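Local coordinates for protein putative dienelactone hydrolase (Klebsiella pneumoniae subsp. pneumoniae MGH 78578, PDB 3F67) that probably hydrolyses ester or lactone substrates, as an alpha/beta-hydrolase of the dienelactone hydrolase family whose own substrate is not established, at residues A[39-44]-A[78-83]; A[69-74]-A[90-95]. All blocks are in the same frame, centred on the assembly; numbering follows the deposited sequence.

Contact 1 (A[39-44]-A[78-83]); sequences QEIFGV and HDIPTL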
ATOM      1  N   GLN A  39       4.517   0.910  -2.670  1.00 13.38           N
ATOM      2  CA  GLN A  39       4.715   1.323  -4.076  1.00 13.39           C
ATOM      3  C   GLN A  39       3.813   0.610  -5.101  1.00 14.40           C
ATOM      4  O   GLN A  39       3.249  -0.467  -4.816  1.00 14.86           O
ATOM      5  CB  GLN A  39       6.165   0.930  -4.404  1.00 13.62           C
ATOM      6  CG  GLN A  39       6.374  -0.569  -4.204  1.00 15.12           C
ATOM      7  CD  GLN A  39       7.759  -1.013  -4.678  1.00 18.36           C
ATOM      8  OE1 GLN A  39       8.735  -0.846  -3.951  1.00 17.79           O
ATOM      9  NE2 GLN A  39       7.848  -1.522  -5.909  1.00 17.83           N
ATOM     10  N   GLU A  40       3.690   1.220  -6.295  1.00 14.22           N
ATOM     11  CA  GLU A  40       3.255   0.509  -7.496  1.00 14.78           C
ATOM     12  C   GLU A  40       4.453  -0.310  -8.026  1.00 14.28           C
ATOM     13  O   GLU A  40       5.487  -0.445  -7.323  1.00 14.55           O
ATOM     14  CB  GLU A  40       2.789   1.519  -8.536  1.00 14.97           C
ATOM     15  CG  GLU A  40       1.771   2.560  -7.954  1.00 15.99           C
ATOM     16  CD  GLU A  40       1.292   3.551  -9.021  1.00 20.93           C
ATOM     17  OE1 GLU A  40       2.058   4.471  -9.387  1.00 21.62           O
ATOM     18  OE2 GLU A  40       0.117   3.464  -9.453  1.00 23.39           O
ATOM     19  N   ILE A  41       4.343  -0.857  -9.245  1.00 13.73           N
ATOM     20  CA  ILE A  41       5.469  -1.625  -9.808  1.00 13.14           C
ATOM     21  C   ILE A  41       6.703  -0.753 -10.154  1.00 13.77           C
ATOM     22  O   ILE A  41       7.758  -1.280 -10.520  1.00 13.62           O
ATOM     23  CB  ILE A  41       5.054  -2.406 -11.063  1.00 14.61           C
ATOM     24  CG1 ILE A  41       4.515  -1.478 -12.151  1.00 14.59           C
ATOM     25  CG2 ILE A  41       4.017  -3.469 -10.648  1.00 14.15           C
ATOM     26  CD1 ILE A  41       4.213  -2.163 -13.462  1.00 16.49           C
ATOM     27  N   PHE A  42       6.565   0.561 -10.006  1.00 13.12           N
ATOM     28  CA  PHE A  42       7.634   1.468 -10.410  1.00 14.37           C
ATOM     29  C   PHE A  42       8.633   1.752  -9.317  1.00 14.60           C
ATOM     30  O   PHE A  42       9.580   2.535  -9.520  1.00 15.10           O
ATOM     31  CB  PHE A  42       7.046   2.767 -11.011  1.00 14.10           C
ATOM     32  CG  PHE A  42       5.988   2.493 -12.044  1.00 16.66           C
ATOM     33  CD1 PHE A  42       6.299   1.772 -13.201  1.00 16.24           C
ATOM     34  CD2 PHE A  42       4.661   2.895 -11.829  1.00 18.99           C
ATOM     35  CE1 PHE A  42       5.299   1.453 -14.184  1.00 17.41           C
ATOM     36  CE2 PHE A  42       3.661   2.595 -12.799  1.00 19.80           C
ATOM     37  CZ  PHE A  42       4.001   1.856 -13.976  1.00 17.59           C
ATOM     38  N   GLY A  43       8.415   1.149  -8.160  1.00 14.84           N
ATOM     39  CA  GLY A  43       9.323   1.328  -7.017  1.00 14.87           C
ATOM     40  C   GLY A  43       9.068   2.634  -6.298  1.00 14.41           C
ATOM     41  O   GLY A  43       7.980   3.237  -6.419  1.00 13.84           O
ATOM     42  N   VAL A  44      10.048   3.072  -5.507  1.00 14.45           N
ATOM     43  CA  VAL A  44       9.806   4.302  -4.679  1.00 14.08           C
ATOM     44  C   VAL A  44      10.116   5.513  -5.569  1.00 14.80           C
ATOM     45  O   VAL A  44      11.167   6.176  -5.477  1.00 15.74           O
ATOM     46  CB  VAL A  44      10.582   4.265  -3.338  1.00 14.68           C
ATOM     47  CG1 VAL A  44      10.205   5.508  -2.463  1.00 16.98           C
ATOM     48  CG2 VAL A  44      10.164   3.050  -2.569  1.00 15.35           C
ATOM     49  N   HIS A  78      11.867  -0.398 -19.423  1.00 16.88           N
ATOM     50  CA  HIS A  78      11.202   0.715 -20.103  1.00 18.18           C
ATOM     51  C   HIS A  78       9.898   0.299 -20.777  1.00 19.92           C
ATOM     52  O   HIS A  78       9.326   1.054 -21.566  1.00 20.51           O
ATOM     53  CB  HIS A  78      12.134   1.352 -21.124  1.00 17.78           C
ATOM     54  CG  HIS A  78      13.458   1.738 -20.556  1.00 17.05           C
ATOM     55  ND1 HIS A  78      13.604   2.728 -19.612  1.00 17.53           N
ATOM     56  CD2 HIS A  78      14.707   1.270 -20.816  1.00 18.51           C
ATOM     57  CE1 HIS A  78      14.892   2.867 -19.327  1.00 17.04           C
ATOM     58  NE2 HIS A  78      15.575   1.984 -20.027  1.00 16.05           N
ATOM     59  N   ASP A  79       9.437  -0.909 -20.470  1.00 19.16           N
ATOM     60  CA  ASP A  79       8.097  -1.300 -20.869  1.00 19.56           C
ATOM     61  C   ASP A  79       7.491  -2.139 -19.751  1.00 19.10           C
ATOM     62  O   ASP A  79       8.189  -2.937 -19.091  1.00 18.60           O
ATOM     63  CB  ASP A  79       8.092  -2.034 -22.211  1.00 20.28           C
ATOM     64  CG  ASP A  79       8.738  -3.388 -22.132  1.00 22.80           C
ATOM     65  OD1 ASP A  79       9.992  -3.461 -22.234  1.00 25.54           O
ATOM     66  OD2 ASP A  79       7.983  -4.389 -21.979  1.00 24.13           O
ATOM     67  N   ILE A  80       6.196  -1.941 -19.548  1.00 17.18           N
ATOM     68  CA  ILE A  80       5.506  -2.572 -18.422  1.00 17.18           C
ATOM     69  C   ILE A  80       5.561  -4.111 -18.518  1.00 17.22           C
ATOM     70  O   ILE A  80       5.818  -4.795 -17.528  1.00 17.81           O
ATOM     71  CB  ILE A  80       4.097  -1.973 -18.227  1.00 17.67           C
ATOM     72  CG1 ILE A  80       4.216  -0.536 -17.640  1.00 18.64           C
ATOM     73  CG2 ILE A  80       3.290  -2.807 -17.204  1.00 19.00           C
ATOM     74  CD1 ILE A  80       2.949   0.301 -17.590  1.00 21.70           C
ATOM     75  N   PRO A  81       5.307  -4.673 -19.703  1.00 17.90           N
ATOM     76  CA  PRO A  81       5.332  -6.140 -19.741  1.00 18.11           C
ATOM     77  C   PRO A  81       6.664  -6.773 -19.309  1.00 18.04           C
ATOM     78  O   PRO A  81       6.661  -7.797 -18.616  1.00 18.72           O
ATOM     79  CB  PRO A  81       5.057  -6.437 -21.225  1.00 18.94           C
ATOM     80  CG  PRO A  81       4.140  -5.327 -21.617  1.00 19.44           C
ATOM     81  CD  PRO A  81       4.765  -4.110 -20.954  1.00 18.45           C
ATOM     82  N   THR A  82       7.793  -6.194 -19.732  1.00 15.55           N
ATOM     83  CA  THR A  82       9.101  -6.731 -19.365  1.00 16.20           C
ATOM     84  C   THR A  82       9.367  -6.525 -17.862  1.00 15.52           C
ATOM     85  O   THR A  82       9.938  -7.392 -17.199  1.00 16.39           O
ATOM     86  CB  THR A  82      10.200  -6.112 -20.211  1.00 16.61           C
ATOM     87  OG1 THR A  82       9.892  -6.362 -21.595  1.00 19.19           O
ATOM     88  CG2 THR A  82      11.554  -6.792 -19.986  1.00 16.30           C
ATOM     89  N   LEU A  83       8.981  -5.367 -17.357  1.00 14.76           N
ATOM     90  CA  LEU A  83       9.088  -5.093 -15.929  1.00 15.73           C
ATOM     91  C   LEU A  83       8.314  -6.150 -15.132  1.00 17.12           C
ATOM     92  O   LEU A  83       8.830  -6.708 -14.154  1.00 15.73           O
ATOM     93  CB  LEU A  83       8.555  -3.692 -15.594  1.00 14.45           C
ATOM     94  CG  LEU A  83       8.376  -3.271 -14.122  1.00 15.43           C
ATOM     95  CD1 LEU A  83       9.711  -3.440 -13.354  1.00 15.86           C
ATOM     96  CD2 LEU A  83       7.835  -1.831 -14.042  1.00 15.48           C
TER

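Contact 2 (A[69-74]-A[90-95]); sequences FRQGDP and KVPDAQ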
ATOM      1  N   PHE A  69      14.263  -4.470  -3.897  1.00 13.59           N
ATOM      2  CA  PHE A  69      15.740  -4.225  -3.939  1.00 15.53           C
ATOM      3  C   PHE A  69      16.620  -5.462  -4.179  1.00 15.39           C
ATOM      4  O   PHE A  69      17.683  -5.363  -4.804  1.00 15.60           O
ATOM      5  CB  PHE A  69      16.233  -3.408  -2.706  1.00 15.71           C
ATOM      6  CG  PHE A  69      16.359  -4.222  -1.437  1.00 17.27           C
ATOM      7  CD1 PHE A  69      17.618  -4.568  -0.942  1.00 17.72           C
ATOM      8  CD2 PHE A  69      15.226  -4.670  -0.751  1.00 16.22           C
ATOM      9  CE1 PHE A  69      17.734  -5.348   0.253  1.00 17.41           C
ATOM     10  CE2 PHE A  69      15.320  -5.424   0.410  1.00 17.59           C
ATOM     11  CZ  PHE A  69      16.578  -5.773   0.920  1.00 18.19           C
ATOM     12  N   ARG A  70      16.176  -6.623  -3.713  1.00 15.60           N
ATOM     13  CA  ARG A  70      16.977  -7.850  -3.843  1.00 15.38           C
ATOM     14  C   ARG A  70      16.898  -8.411  -5.251  1.00 15.96           C
ATOM     15  O   ARG A  70      17.822  -9.095  -5.692  1.00 16.72           O
ATOM     16  CB  ARG A  70      16.460  -8.943  -2.916  1.00 15.75           C
ATOM     17  CG  ARG A  70      16.564  -8.593  -1.418  1.00 15.59           C
ATOM     18  CD  ARG A  70      16.082  -9.782  -0.590  1.00 15.23           C
ATOM     19  NE  ARG A  70      15.930  -9.429   0.838  1.00 17.44           N
ATOM     20  CZ  ARG A  70      14.821  -8.837   1.307  1.00 18.46           C
ATOM     21  NH1 ARG A  70      13.858  -8.500   0.465  1.00 15.87           N
ATOM     22  NH2 ARG A  70      14.679  -8.558   2.586  1.00 18.82           N
ATOM     23  N   GLN A  71      15.768  -8.185  -5.914  1.00 14.77           N
ATOM     24  CA  GLN A  71      15.484  -8.779  -7.229  1.00 15.64           C
ATOM     25  C   GLN A  71      15.932  -7.859  -8.366  1.00 15.61           C
ATOM     26  O   GLN A  71      16.363  -8.339  -9.388  1.00 16.89           O
ATOM     27  CB  GLN A  71      13.980  -9.113  -7.372  1.00 15.59           C
ATOM     28  CG  GLN A  71      13.501 -10.416  -6.637  1.00 17.33           C
ATOM     29  CD  GLN A  71      13.395 -10.268  -5.111  1.00 17.85           C
ATOM     30  OE1 GLN A  71      12.983  -9.228  -4.606  1.00 17.76           O
ATOM     31  NE2 GLN A  71      13.816 -11.315  -4.373  1.00 16.68           N
ATOM     32  N   GLY A  72      15.815  -6.545  -8.205  1.00 15.90           N
ATOM     33  CA  GLY A  72      16.246  -5.642  -9.283  1.00 15.37           C
ATOM     34  C   GLY A  72      15.706  -4.242  -9.147  1.00 16.24           C
ATOM     35  O   GLY A  72      15.056  -3.908  -8.162  1.00 17.95           O
ATOM     36  N   ASP A  73      16.000  -3.422 -10.156  1.00 16.50           N
ATOM     37  CA  ASP A  73      15.673  -2.008 -10.122  1.00 15.50           C
ATOM     38  C   ASP A  73      14.643  -1.718 -11.218  1.00 14.41           C
ATOM     39  O   ASP A  73      14.953  -1.872 -12.411  1.00 13.79           O
ATOM     40  CB  ASP A  73      16.964  -1.239 -10.422  1.00 17.20           C
ATOM     41  CG  ASP A  73      16.747   0.268 -10.509  1.00 21.25           C
ATOM     42  OD1 ASP A  73      15.612   0.746 -10.281  1.00 22.23           O
ATOM     43  OD2 ASP A  73      17.742   0.965 -10.858  1.00 26.39           O
ATOM     44  N   PRO A  74      13.440  -1.270 -10.845  1.00 14.10           N
ATOM     45  CA  PRO A  74      12.386  -1.012 -11.843  1.00 15.51           C
ATOM     46  C   PRO A  74      12.799   0.032 -12.881  1.00 14.27           C
ATOM     47  O   PRO A  74      12.320   0.007 -14.028  1.00 13.91           O
ATOM     48  CB  PRO A  74      11.189  -0.521 -10.988  1.00 16.55           C
ATOM     49  CG  PRO A  74      11.740  -0.312  -9.635  1.00 18.74           C
ATOM     50  CD  PRO A  74      12.945  -1.115  -9.477  1.00 15.52           C
ATOM     51  N   LYS A  90       8.965 -11.953  -9.938  1.00 15.81           N
ATOM     52  CA  LYS A  90      10.013 -12.661  -9.231  1.00 15.81           C
ATOM     53  C   LYS A  90      10.144 -12.247  -7.766  1.00 15.18           C
ATOM     54  O   LYS A  90      11.007 -12.770  -7.045  1.00 16.16           O
ATOM     55  CB  LYS A  90      11.360 -12.511  -9.999  1.00 17.10           C
ATOM     56  CG  LYS A  90      11.256 -13.052 -11.436  1.00 21.03           C
ATOM     57  CD  LYS A  90      12.599 -13.397 -12.018  1.00 25.75           C
ATOM     58  CE  LYS A  90      12.481 -13.839 -13.480  1.00 30.23           C
ATOM     59  NZ  LYS A  90      11.618 -15.059 -13.650  1.00 34.46           N
ATOM     60  N   VAL A  91       9.272 -11.347  -7.312  1.00 14.72           N
ATOM     61  CA  VAL A  91       9.300 -10.838  -5.945  1.00 15.89           C
ATOM     62  C   VAL A  91       8.212 -11.628  -5.164  1.00 16.64           C
ATOM     63  O   VAL A  91       7.019 -11.479  -5.478  1.00 19.46           O
ATOM     64  CB  VAL A  91       8.944  -9.329  -5.910  1.00 15.69           C
ATOM     65  CG1 VAL A  91       8.882  -8.812  -4.468  1.00 16.18           C
ATOM     66  CG2 VAL A  91       9.991  -8.511  -6.714  1.00 16.28           C
ATOM     67  N   PRO A  92       8.613 -12.514  -4.234  1.00 16.27           N
ATOM     68  CA  PRO A  92       7.599 -13.386  -3.611  1.00 16.23           C
ATOM     69  C   PRO A  92       6.755 -12.606  -2.601  1.00 15.82           C
ATOM     70  O   PRO A  92       7.313 -11.804  -1.827  1.00 15.94           O
ATOM     71  CB  PRO A  92       8.420 -14.457  -2.864  1.00 16.14           C
ATOM     72  CG  PRO A  92       9.805 -14.383  -3.484  1.00 16.69           C
ATOM     73  CD  PRO A  92       9.977 -12.897  -3.832  1.00 16.68           C
ATOM     74  N   ASP A  93       5.441 -12.878  -2.575  1.00 15.00           N
ATOM     75  CA  ASP A  93       4.586 -12.206  -1.580  1.00 15.00           C
ATOM     76  C   ASP A  93       5.110 -12.390  -0.141  1.00 15.71           C
ATOM     77  O   ASP A  93       5.088 -11.441   0.676  1.00 14.23           O
ATOM     78  CB  ASP A  93       3.168 -12.799  -1.605  1.00 15.86           C
ATOM     79  CG  ASP A  93       2.398 -12.498  -2.893  1.00 16.86           C
ATOM     80  OD1 ASP A  93       2.733 -11.562  -3.692  1.00 17.87           O
ATOM     81  OD2 ASP A  93       1.380 -13.195  -3.048  1.00 19.06           O
ATOM     82  N   ALA A  94       5.565 -13.614   0.178  1.00 15.61           N
ATOM     83  CA  ALA A  94       6.010 -13.926   1.566  1.00 15.38           C
ATOM     84  C   ALA A  94       7.157 -13.000   1.988  1.00 15.49           C
ATOM     85  O   ALA A  94       7.197 -12.529   3.133  1.00 15.75           O
ATOM     86  CB  ALA A  94       6.439 -15.361   1.687  1.00 17.46           C
ATOM     87  N   GLN A  95       8.073 -12.761   1.054  1.00 15.34           N
ATOM     88  CA  GLN A  95       9.184 -11.846   1.255  1.00 14.73           C
ATOM     89  C   GLN A  95       8.690 -10.438   1.526  1.00 14.29           C
ATOM     90  O   GLN A  95       9.210  -9.747   2.430  1.00 13.92           O
ATOM     91  CB  GLN A  95      10.106 -11.857   0.011  1.00 15.17           C
ATOM     92  CG  GLN A  95      11.290 -10.917   0.121  1.00 14.71           C
ATOM     93  CD  GLN A  95      11.976 -10.737  -1.221  1.00 15.63           C
ATOM     94  OE1 GLN A  95      12.869 -11.498  -1.562  1.00 16.73           O
ATOM     95  NE2 GLN A  95      11.521  -9.775  -2.008  1.00 14.83           N
TER

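Contact 1 (A[39-44]-A[78-83])
In this alpha/beta-hydrolase fold, the loop that leaves strand 32-38 meets the first turn of helix 80-88; the side chains that meet are all hydrocarbon, with one methyl against a backbone carbonyl. The loop makes a type I beta turn from E40 to G43, which puts I41 and F42 at its two central positions. I41 and L83 have the largest and nearly equal shares of the contact. The CB of I41 points toward the helix and already lies near L83 CD2. CG1 sits in the crowded place between the backbone N and the carbonyl carbon (chi1 59°); it borders the same methyl and also lies against one face of the F42 ring. From there the chain runs on extended, so that I41 CD1 comes 3.7 Å from L83 CD2 and 3.9 Å from I80 CG2. A branched, wholly apolar side chain suits this buried place, where F84, V88 and W124 also pack on it. F42 offers a flat ring whose rim reaches both helix residues: its CD1 approaches L83 CD2, and F42 CZ lies 4.1 Å from I80 CD1, which comes in at the ring edge. At the helix start, D79 is the N-cap. D79 OD2 accepts from T82 N at 2.9 Å and also from T82 OG1, a double grip on the turn presenting I80 and L83. L83, with CG anti to the backbone N (chi1 171°), brings its CD2 methyl to 3.6 Å from the carbonyl O of I41.

Contact 2 (A[69-74]-A[90-95])
The backbones come nearest at Q71 and V91, whose CA atoms lie 6.6 Å apart, where the loop after strand 61-65 passes the turn that leads through the N-cap residue P92 into helix 93-108. Q71 is bent at chi2, which turns its amide toward the helix start, while Q95, in the first turn of that helix, reaches out with CG anti to the backbone N. The two amides meet tip to tip, their planes 31° apart, and exchange a reciprocal pair of hydrogen bonds. Q95 NE2 gives to Q71 OE1 at 3.0 Å in a nearly straight bond (170°), although the donor stands above the carbonyl plane. In return, Q71 NE2 gives to Q95 OE1, also at 3.0 Å, this time in the carbonyl plane and on a lone pair. Glutamine suits both places because its amide carries a donor and an acceptor side by side. Q71 CG lies 3.5 Å from K90 O, and V91 CG2 borders both that CG and the amide oxygen OE1. R70 runs extended from CG to NE and brings R70 NH1 to 3.4 Å from Q95 CD, with guanidinium and amide planes 38° apart. One face of the R70 guanidinium lies over F69, whose CZ is 3.5 Å from the plane and over its centre. The charge of R70 is met by D99, further along helix 93-108, and by E16. The loop is thus joined to the helix by matched neutral amides, while the nearby arginine, its charge already balanced by these two acids, may still polarise the Q95 amide.

Both contacts hold loops that follow central strands against the successive helices 80-88 and 93-108, and their centres lie 12 Å apart on the same side of the chain's centre. Contact 1 is the partly buried one: I41 and L83 lie inside, I80 at the surface, and contact is mainly through hydrocarbon. I41 also lies near a probable Cys-His-Asp triad of C123, H212 and D180. Contact 2 is at the surface and relies on amide hydrogen bonds beside a charged network. P74, in the loop of contact 2, touches contact 1, P74 CB lying 3.5 Å from I41 O and P74 CA 3.9 Å from L83 CD1, so the 69-74 loop packs on both segments of contact 1.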